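Local coordinates for AtRbcX1 (Arabidopsis thaliana, PDB 4GR2), which acts as a homodimeric chaperone of the RbcX family in the assembly of Rubisco in the chloroplast, at the interface of chains A and B. Coordinates in Å, arbitrary orientation; residue numbers count along the deposited sequence, not the author numbering. Chains: chain A/B, AtRbcX1.

Contact 1: the interface of chains A and B. Residues chain A 84, 88; chain B 101, 104-105, 108.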
ATOM      1  N   SER A  84      14.355   2.330  -7.859  1.00 35.71           N
ATOM      2  CA  SER A  84      14.576   0.932  -8.257  1.00 39.67           C
ATOM      3  C   SER A  84      15.578   0.236  -7.339  1.00 39.65           C
ATOM      4  O   SER A  84      15.392  -0.933  -6.992  1.00 40.50           O
ATOM      5  CB  SER A  84      15.023   0.794  -9.716  1.00 45.79           C
ATOM      6  OG  SER A  84      13.977   1.127 -10.632  1.00 46.09           O
ATOM      7  N   LYS A  88      14.791  -2.982  -4.885  1.00 46.78           N
ATOM      8  CA  LYS A  88      15.502  -4.208  -5.262  1.00 44.31           C
ATOM      9  C   LYS A  88      16.574  -4.659  -4.258  1.00 46.53           C
ATOM     10  O   LYS A  88      16.794  -5.864  -4.062  1.00 46.22           O
ATOM     11  CB  LYS A  88      16.076  -4.056  -6.671  1.00 48.13           C
ATOM     12  CG  LYS A  88      14.996  -4.106  -7.756  1.00 44.70           C
ATOM     13  CD  LYS A  88      15.531  -3.735  -9.135  1.00 53.14           C
ATOM     14  CE  LYS A  88      14.394  -3.731 -10.155  1.00 56.68           C
ATOM     15  NZ  LYS A  88      14.889  -3.645 -11.556  1.00 50.52           N
TER
ATOM     16  N   PHE B 101       8.157  -5.207  -9.037  1.00 39.82           N
ATOM     17  CA  PHE B 101       9.420  -4.989  -9.730  1.00 40.17           C
ATOM     18  C   PHE B 101       9.126  -4.679 -11.181  1.00 44.17           C
ATOM     19  O   PHE B 101       9.728  -3.772 -11.784  1.00 42.99           O
ATOM     20  CB  PHE B 101      10.308  -6.238  -9.656  1.00 37.72           C
ATOM     21  CG  PHE B 101      11.072  -6.365  -8.374  1.00 44.02           C
ATOM     22  CD1 PHE B 101      11.065  -5.350  -7.431  1.00 51.40           C
ATOM     23  CD2 PHE B 101      11.813  -7.497  -8.110  1.00 50.19           C
ATOM     24  CE1 PHE B 101      11.780  -5.474  -6.236  1.00 48.43           C
ATOM     25  CE2 PHE B 101      12.539  -7.621  -6.926  1.00 53.71           C
ATOM     26  CZ  PHE B 101      12.524  -6.614  -5.995  1.00 44.04           C
ATOM     27  N   VAL B 104       7.779  -1.088 -11.439  1.00 41.89           N
ATOM     28  CA  VAL B 104       8.847  -0.107 -11.292  1.00 41.46           C
ATOM     29  C   VAL B 104       9.718  -0.046 -12.537  1.00 45.07           C
ATOM     30  O   VAL B 104      10.011   1.054 -13.039  1.00 41.80           O
ATOM     31  CB  VAL B 104       9.683  -0.399 -10.063  1.00 42.27           C
ATOM     32  CG1 VAL B 104      10.903   0.484 -10.038  1.00 41.05           C
ATOM     33  CG2 VAL B 104       8.847  -0.145  -8.827  1.00 43.73           C
ATOM     34  N   ASP B 105      10.092  -1.221 -13.052  1.00 39.22           N
ATOM     35  CA  ASP B 105      10.889  -1.329 -14.273  1.00 44.64           C
ATOM     36  C   ASP B 105      10.158  -0.737 -15.468  1.00 42.00           C
ATOM     37  O   ASP B 105      10.723   0.057 -16.200  1.00 39.19           O
ATOM     38  CB  ASP B 105      11.236  -2.790 -14.585  1.00 46.05           C
ATOM     39  CG  ASP B 105      12.275  -3.373 -13.633  1.00 54.99           C
ATOM     40  OD1 ASP B 105      12.929  -2.603 -12.877  1.00 59.01           O
ATOM     41  OD2 ASP B 105      12.453  -4.616 -13.665  1.00 59.71           O
ATOM     42  N   ASN B 108       9.855   3.140 -15.156  1.00 42.26           N
ATOM     43  CA  ASN B 108      11.140   3.739 -15.541  0.57 38.32           C
ATOM     44  C   ASN B 108      11.249   3.865 -17.044  1.00 41.36           C
ATOM     45  O   ASN B 108      11.556   4.918 -17.589  1.00 38.35           O
ATOM     46  CB  ASN B 108      12.303   2.845 -15.108  0.57 36.30           C
ATOM     47  CG  ASN B 108      12.638   2.969 -13.655  0.57 34.28           C
ATOM     48  OD1 ASN B 108      12.189   3.885 -12.981  0.57 39.58           O
ATOM     49  ND2 ASN B 108      13.446   2.040 -13.155  0.57 40.24           N
TER
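The side chain of A:Lys88 runs obliquely past B:Phe101 to B:Asp105 on helix 93-118 of chain B, its CG methylene on one face of the phenyl ring, toward the rim, 3.8 Å from B:Phe101 CE1. That methylene sits beside the backbone N (chi1 -72°), and the rest of the chain runs on extended, which carries NZ past the ring by about one turn of the facing helix. There A:Lys88 NZ donates a hydrogen bond to B:Asp105 OD1 at 2.6 Å, a salt bridge that uses the syn lone pair of the carboxylate oxygen, on the side of OD2. The second oxygen, B:Asp105 OD2, stays 3.4 Å from A:Lys88 NZ, making the pairing one-sided. Were the lysine an alanine, the B:Asp105 carboxylate would probably lose its cationic mate and the B:Phe101 ring the methylene on that face. One turn earlier on helix 70-90, the hydroxyl of A:Ser84 accepts a hydrogen bond from the amide of B:Asn108, with 2.7 Å between OG and ND2. The serine oxygen lies close to the amide plane, 14° out of it, and the bond is moderately bent, 147° at the hydrogen. B:Val104 turns its CG1 methyl toward the same hydroxyl. Together these polar and apolar contacts hold the C-terminal helix of one subunit against helix 70-90 of the other in the RbcX homodimer.

Contact 2: the interface of chains A and B. Residues chain A 103, 107-108, 110-111; chain B 20, 59, 62, 83.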
ATOM      1  N   ASN A 103       0.812  -8.365  12.358  1.00 49.92           N
ATOM      2  CA  ASN A 103      -0.273  -7.379  12.444  1.00 49.42           C
ATOM      3  C   ASN A 103      -1.614  -8.091  12.475  1.00 50.36           C
ATOM      4  O   ASN A 103      -2.460  -7.802  13.328  1.00 49.85           O
ATOM      5  CB  ASN A 103      -0.239  -6.367  11.274  1.00 42.96           C
ATOM      6  CG  ASN A 103       0.882  -5.367  11.408  1.00 52.46           C
ATOM      7  OD1 ASN A 103       1.451  -5.216  12.491  1.00 55.81           O
ATOM      8  ND2 ASN A 103       1.208  -4.662  10.311  1.00 47.28           N
ATOM      9  N   SER A 107      -3.935  -8.246  15.677  1.00 54.42           N
ATOM     10  CA  SER A 107      -5.251  -7.638  15.488  1.00 55.54           C
ATOM     11  C   SER A 107      -6.367  -8.586  15.910  1.00 56.00           C
ATOM     12  O   SER A 107      -7.335  -8.163  16.553  1.00 52.97           O
ATOM     13  CB  SER A 107      -5.460  -7.215  14.034  1.00 56.00           C
ATOM     14  OG  SER A 107      -6.839  -7.004  13.725  1.00 50.76           O
ATOM     15  N   ASN A 108      -6.254  -9.849  15.505  1.00 54.24           N
ATOM     16  CA  ASN A 108      -7.242 -10.858  15.877  1.00 55.54           C
ATOM     17  C   ASN A 108      -7.385 -10.925  17.395  1.00 56.00           C
ATOM     18  O   ASN A 108      -8.486 -10.850  17.937  1.00 56.11           O
ATOM     19  CB  ASN A 108      -6.833 -12.235  15.357  1.00 57.02           C
ATOM     20  CG  ASN A 108      -7.085 -12.406  13.868  1.00 61.35           C
ATOM     21  OD1 ASN A 108      -7.794 -11.612  13.242  1.00 59.87           O
ATOM     22  ND2 ASN A 108      -6.507 -13.457  13.294  1.00 56.36           N
ATOM     23  N   ARG A 110      -6.430  -8.769  19.770  1.00 55.57           N
ATOM     24  CA  ARG A 110      -6.894  -7.540  20.387  1.00 58.82           C
ATOM     25  C   ARG A 110      -8.390  -7.330  20.140  1.00 56.97           C
ATOM     26  O   ARG A 110      -9.119  -6.965  21.060  1.00 58.43           O
ATOM     27  CB  ARG A 110      -6.082  -6.350  19.865  1.00 60.25           C
ATOM     28  CG  ARG A 110      -6.296  -5.045  20.609  1.00 63.45           C
ATOM     29  CD  ARG A 110      -5.435  -3.922  20.022  1.00 69.62           C
ATOM     30  NE  ARG A 110      -5.187  -4.113  18.589  1.00 75.53           N
ATOM     31  CZ  ARG A 110      -3.996  -4.386  18.054  1.00 68.62           C
ATOM     32  NH1 ARG A 110      -2.917  -4.491  18.820  1.00 64.29           N
ATOM     33  NH2 ARG A 110      -3.882  -4.553  16.744  1.00 66.42           N
ATOM     34  N   LEU A 111      -8.855  -7.566  18.913  1.00 52.49           N
ATOM     35  CA  LEU A 111     -10.294  -7.454  18.633  1.00 50.07           C
ATOM     36  C   LEU A 111     -11.097  -8.374  19.558  1.00 55.79           C
ATOM     37  O   LEU A 111     -12.165  -8.007  20.052  1.00 50.92           O
ATOM     38  CB  LEU A 111     -10.615  -7.758  17.150  1.00 49.34           C
ATOM     39  CG  LEU A 111     -10.150  -6.699  16.112  1.00 50.76           C
ATOM     40  CD1 LEU A 111     -10.307  -7.184  14.694  1.00 46.25           C
ATOM     41  CD2 LEU A 111     -10.918  -5.412  16.271  1.00 53.56           C
TER
ATOM     42  N   HIS B  20      -2.207  -5.399   5.835  1.00 41.10           N
ATOM     43  CA  HIS B  20      -3.179  -5.801   6.867  1.00 44.71           C
ATOM     44  C   HIS B  20      -4.589  -5.305   6.498  1.00 44.92           C
ATOM     45  O   HIS B  20      -5.528  -6.095   6.351  1.00 42.62           O
ATOM     46  CB  HIS B  20      -2.710  -5.279   8.242  1.00 44.69           C
ATOM     47  CG  HIS B  20      -3.684  -5.524   9.359  1.00 53.83           C
ATOM     48  ND1 HIS B  20      -4.159  -4.513  10.169  1.00 50.76           N
ATOM     49  CD2 HIS B  20      -4.262  -6.663   9.806  1.00 51.93           C
ATOM     50  CE1 HIS B  20      -4.996  -5.013  11.058  1.00 48.02           C
ATOM     51  NE2 HIS B  20      -5.081  -6.315  10.856  1.00 59.57           N
ATOM     52  N   ASP B  59      -9.783  -2.498  11.101  1.00 52.34           N
ATOM     53  CA  ASP B  59     -10.028  -3.012  12.444  1.00 45.62           C
ATOM     54  C   ASP B  59     -11.157  -2.252  13.135  1.00 54.13           C
ATOM     55  O   ASP B  59     -11.919  -2.844  13.922  1.00 50.97           O
ATOM     56  CB  ASP B  59      -8.763  -3.009  13.289  1.00 48.67           C
ATOM     57  CG  ASP B  59      -7.817  -4.138  12.907  1.00 49.91           C
ATOM     58  OD1 ASP B  59      -8.127  -4.858  11.930  1.00 43.71           O
ATOM     59  OD2 ASP B  59      -6.765  -4.282  13.558  1.00 53.24           O
ATOM     60  N   LEU B  62     -14.240  -3.746  11.771  1.00 46.11           N
ATOM     61  CA  LEU B  62     -14.546  -5.046  12.370  1.00 48.26           C
ATOM     62  C   LEU B  62     -15.041  -4.900  13.804  1.00 51.42           C
ATOM     63  O   LEU B  62     -15.968  -5.607  14.222  1.00 48.62           O
ATOM     64  CB  LEU B  62     -13.327  -5.980  12.323  1.00 43.91           C
ATOM     65  CG  LEU B  62     -12.978  -6.490  10.916  1.00 47.04           C
ATOM     66  CD1 LEU B  62     -11.647  -7.206  10.936  1.00 45.17           C
ATOM     67  CD2 LEU B  62     -14.102  -7.405  10.407  1.00 49.89           C
ATOM     68  N   ARG B  83      -9.503 -13.671   6.661  1.00 53.51           N
ATOM     69  CA  ARG B  83      -8.406 -12.763   6.322  1.00 56.25           C
ATOM     70  C   ARG B  83      -7.087 -13.365   6.802  1.00 55.19           C
ATOM     71  O   ARG B  83      -6.031 -13.085   6.233  1.00 47.29           O
ATOM     72  CB  ARG B  83      -8.621 -11.317   6.832  1.00 56.24           C
ATOM     73  CG  ARG B  83      -7.864 -10.957   8.090  1.00 58.63           C
ATOM     74  CD  ARG B  83      -8.310  -9.650   8.714  1.00 50.69           C
ATOM     75  NE  ARG B  83      -8.013  -9.628  10.152  1.00 51.02           N
ATOM     76  CZ  ARG B  83      -7.855  -8.514  10.858  1.00 54.45           C
ATOM     77  NH1 ARG B  83      -7.965  -7.331  10.255  1.00 43.47           N
ATOM     78  NH2 ARG B  83      -7.582  -8.571  12.156  1.00 45.36           N
TER
HETATM   79  O   HOH W   1      -7.379 -12.214  10.840  1.00 58.06           O
HETATM   80  O   HOH W   2      -6.589  -4.086  16.454  1.00 61.17           O
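The hydroxyl of A:Ser107 points into a group of polar side chains from chain B, where OG donates a hydrogen bond to B:Asp59 OD2 at 2.7 Å. B:Asp59 OD1 is also 3.1 Å from A:Ser107 OG, so the hydroxyl faces both carboxylate oxygens, with OD2 the nearer. This all-helical contact belongs to the RbcX homodimer: helix 93-116 of chain A packs on helices 11-35, 58-68 and 70-90 of its partner. A chi1 of 162°, which turns OG away from the backbone N, presents it to OD2 from above the carboxylate plane, 43° out of it. B:Arg83 NH2 is modelled too near the same oxygen, so a bond there is doubtful.

Sounder anchors for the guanidinium are B:Asp59 and A:Asn108. B:Arg83 NH1 forms a salt bridge of 3.0 Å with B:Asp59 OD1, reaching it nearly along the C-O bond, and this pairing within chain B fixes both groups beside the serine. On the other side, B:Arg83 NH2 donates to A:Asn108 OD1 at 3.2 Å, with the donor above the amide carbonyl plane. The two side chains run past each other in opposite directions, their flat ends turned 35° apart. Water 1 joins B:Arg83 NE to A:Asn108 OD1, adding a bridged link to the direct one.

B:His20 brings its ring edge to the serine, with NE2 3.3 Å from A:Ser107 CB, while A:Asn103 CB packs against the ring's CG. Water 2 sits at the guanidinium edge of A:Arg110, bonded to NE and NH2, and reaches B:Asp59 OD2 at 2.9 Å. This second cation may further stabilise the negative charge of the aspartate. A:Leu111 CD1 touches CD1 of the engineered B:Leu62 at 4.0 Å, the two side chains crossing at about a right angle.

The centres of the C-alpha atoms of contact 1 and contact 2 are about 31 Å apart, in opposite halves of the dimer. Each uses the C-terminal helix of one subunit and helix 70-90 of the other, but the chains exchange roles: chain B supplies the C-terminal helix in contact 1 and chain A in contact 2. Asn108 serves in both, from opposite subunits, and contact 2 also draws on helices 11-35 and 58-68 of chain B. Through the two-fold, contact 1 and the twin of contact 2 are neighbouring parts of one helix-on-helix surface that occurs twice. Each subunit's C-terminal helix therefore lies against helices of the other.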